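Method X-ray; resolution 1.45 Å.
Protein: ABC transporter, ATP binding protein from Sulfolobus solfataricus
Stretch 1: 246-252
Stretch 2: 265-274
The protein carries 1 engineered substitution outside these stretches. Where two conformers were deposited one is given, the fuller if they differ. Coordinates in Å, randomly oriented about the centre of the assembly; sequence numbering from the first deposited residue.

Stretch 1 246-252: ELEGKVT
Stretch 2 265-274: VSVSSDRAII

Stretch 1 is extended throughout; stretch 2 reaches it as a loop and becomes its antiparallel strand partner from Arg-271 onward, the strand axes running at 158°. About 614 Å² is buried between them.

Val-265 points away. Ser-266 and Val-267 (phi/psi near -145/165) pass beside Val-251, whose chi1 of 165° (t) sets its methyls among them: Val-251 CG1 lies 3.7 Å from Ser-266 OG, and Val-251 CG2 lies 3.8 Å from Val-267 CG2 (chi1 m). A water links Ser-266 OG (2.7 Å) to Thr-252 O (2.9 Å). Ser-268 (-76/-17) turns the chain without touching stretch 1. Ser-269, chi1 p, turns its hydroxyl forward along the chain, so that Ser-269 OG donates to Arg-271 O at 2.7 Å, while Asp-270 (-70/-39) leaves its carboxylate in solvent and uses its backbone: Val-251 N donates to Asp-270 O at 3.1 Å, and a water bridges Asp-270 O (2.9 Å) and Val-251 O (2.8 Å).

Arg-271 pairs with Lys-250 at a non-hydrogen-bonded site, CA-CA 4.5 Å. Its m, t, p rotamer, with chi4 at 78°, folds the long chain over the strand, so Gly-249 O and Lys-250 N lie over one guanidinium face while Arg-271 NE meets Glu-248 OE2 in a 2.6 Å salt bridge. Glu-248, t at chi1 and chi2, extends to reach it; Lys-250, all t, leads its amine away.

Ala-272 faces Gly-249 across two 2.9 Å bonds, Ala-272 N to Gly-249 O and Gly-249 N to Ala-272 O. Ala-272 CB packs 3.9 Å from Val-251 CG2. Ile-273 (m, t) sits opposite Glu-248 on the Arg-271 side of the sheet, its CA 3.3 Å from Leu-247 O. Ile-274 (m, m) is the last residue of the stretch and pairs with Leu-247, CA-CA 5.1 Å, through two hydrogen bonds: Ile-274 N to Leu-247 O is 2.7 Å, Leu-247 N to Ile-274 O 2.9 Å. Branched Ile-274 and Leu-247 (m, chi2 89°) suit this buried face, their CB atoms 4.3 Å apart.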

# COMPACT_ATOMS: atom_id res chain seq x y z
N GLU A 246 19.08 4.31 -3.80
CA GLU A 246 19.62 4.93 -2.58
C GLU A 246 21.13 4.91 -2.66
O GLU A 246 21.73 3.83 -2.78
CB GLU A 246 19.16 4.15 -1.35
CG GLU A 246 17.67 3.90 -1.27
CD GLU A 246 17.26 3.05 -0.08
OE1 GLU A 246 18.06 2.92 0.89
OE2 GLU A 246 16.13 2.52 -0.12
N LEU A 247 21.74 6.09 -2.59
CA LEU A 247 23.20 6.20 -2.68
C LEU A 247 23.69 7.06 -1.55
O LEU A 247 23.00 7.98 -1.14
CB LEU A 247 23.64 6.89 -3.97
CG LEU A 247 23.28 6.26 -5.30
CD1 LEU A 247 21.94 6.79 -5.69
CD2 LEU A 247 24.33 6.59 -6.34
N GLU A 248 24.90 6.79 -1.07
CA GLU A 248 25.49 7.59 -0.02
C GLU A 248 26.73 8.30 -0.55
O GLU A 248 27.54 7.70 -1.27
CB GLU A 248 25.89 6.71 1.18
CG GLU A 248 26.47 7.52 2.34
CD GLU A 248 27.01 6.68 3.49
OE1 GLU A 248 26.38 5.66 3.83
OE2 GLU A 248 28.06 7.06 4.07
N GLY A 249 26.89 9.56 -0.20
CA GLY A 249 28.06 10.30 -0.63
C GLY A 249 28.52 11.35 0.34
O GLY A 249 27.96 11.52 1.42
N LYS A 250 29.56 12.07 -0.07
CA LYS A 250 30.16 13.11 0.73
C LYS A 250 29.64 14.47 0.32
O LYS A 250 29.61 14.81 -0.86
CB LYS A 250 31.68 13.07 0.57
CG LYS A 250 32.41 14.10 1.43
CD LYS A 250 33.91 14.12 1.17
CE LYS A 250 34.62 15.02 2.19
NZ LYS A 250 36.10 15.03 2.01
N VAL A 251 29.25 15.28 1.30
CA VAL A 251 28.79 16.63 1.02
C VAL A 251 29.99 17.53 0.72
O VAL A 251 30.94 17.59 1.51
CB VAL A 251 28.01 17.17 2.23
CG1 VAL A 251 27.83 18.69 2.12
CG2 VAL A 251 26.67 16.44 2.35
N THR A 252 29.96 18.21 -0.42
CA THR A 252 31.00 19.19 -0.78
C THR A 252 30.37 20.50 -1.29
O THR A 252 29.17 20.57 -1.55
CB THR A 252 31.97 18.64 -1.85
OG1 THR A 252 31.40 18.75 -3.16
CG2 THR A 252 32.21 17.17 -1.68
N VAL A 265 23.12 19.13 -4.82
CA VAL A 265 22.29 19.33 -3.64
C VAL A 265 23.19 19.28 -2.42
O VAL A 265 24.33 18.88 -2.51
CB VAL A 265 21.18 18.26 -3.52
CG1 VAL A 265 20.17 18.40 -4.66
CG2 VAL A 265 21.77 16.86 -3.47
N SER A 266 22.67 19.71 -1.28
CA SER A 266 23.45 19.70 -0.05
C SER A 266 22.54 19.50 1.16
O SER A 266 21.33 19.65 1.09
CB SER A 266 24.22 21.01 0.07
OG SER A 266 25.10 21.01 1.19
N VAL A 267 23.16 19.10 2.26
CA VAL A 267 22.52 19.01 3.57
C VAL A 267 23.60 19.45 4.55
O VAL A 267 24.77 19.57 4.18
CB VAL A 267 22.02 17.59 3.92
CG1 VAL A 267 20.78 17.24 3.12
CG2 VAL A 267 23.11 16.58 3.70
N SER A 268 23.20 19.65 5.80
CA SER A 268 24.08 20.18 6.84
C SER A 268 25.10 19.18 7.41
O SER A 268 26.08 19.58 8.05
CB SER A 268 23.20 20.70 7.98
OG SER A 268 22.46 21.83 7.57
N SER A 269 24.87 17.89 7.17
CA SER A 269 25.74 16.84 7.68
C SER A 269 26.97 16.56 6.81
O SER A 269 27.08 17.06 5.69
CB SER A 269 24.92 15.56 7.86
OG SER A 269 24.27 15.20 6.64
N ASP A 270 27.87 15.72 7.31
CA ASP A 270 29.12 15.40 6.63
C ASP A 270 28.87 14.57 5.38
O ASP A 270 29.53 14.74 4.35
CB ASP A 270 30.03 14.62 7.58
CG ASP A 270 30.76 15.53 8.55
OD1 ASP A 270 30.80 16.76 8.31
OD2 ASP A 270 31.32 15.10 9.58
N ARG A 271 27.92 13.65 5.48
CA ARG A 271 27.57 12.79 4.37
C ARG A 271 26.07 12.86 4.14
O ARG A 271 25.32 13.34 5.00
CB ARG A 271 28.01 11.36 4.66
CG ARG A 271 29.52 11.26 4.89
CD ARG A 271 30.01 9.85 5.08
NE ARG A 271 29.83 9.02 3.89
CZ ARG A 271 30.62 9.06 2.83
NH1 ARG A 271 31.64 9.91 2.80
NH2 ARG A 271 30.39 8.26 1.81
N ALA A 272 25.63 12.38 2.99
CA ALA A 272 24.22 12.45 2.63
C ALA A 272 23.76 11.20 1.93
O ALA A 272 24.54 10.51 1.29
CB ALA A 272 23.97 13.63 1.71
N ILE A 273 22.46 10.94 2.04
CA ILE A 273 21.82 9.88 1.29
C ILE A 273 21.08 10.55 0.14
O ILE A 273 20.32 11.50 0.35
CB ILE A 273 20.85 9.12 2.17
CG1 ILE A 273 21.61 8.46 3.33
CG2 ILE A 273 20.08 8.10 1.34
CD1 ILE A 273 20.71 7.86 4.39
N ILE A 274 21.33 10.07 -1.06
CA ILE A 274 20.65 10.55 -2.25
C ILE A 274 19.61 9.51 -2.63
O ILE A 274 19.91 8.32 -2.65
CB ILE A 274 21.68 10.71 -3.41
CG1 ILE A 274 22.65 11.85 -3.14
CG2 ILE A 274 20.97 10.92 -4.74
CD1 ILE A 274 22.04 13.20 -3.28
O HOH W 1 31.58 16.70 4.06
O HOH W 2 27.41 22.10 0.25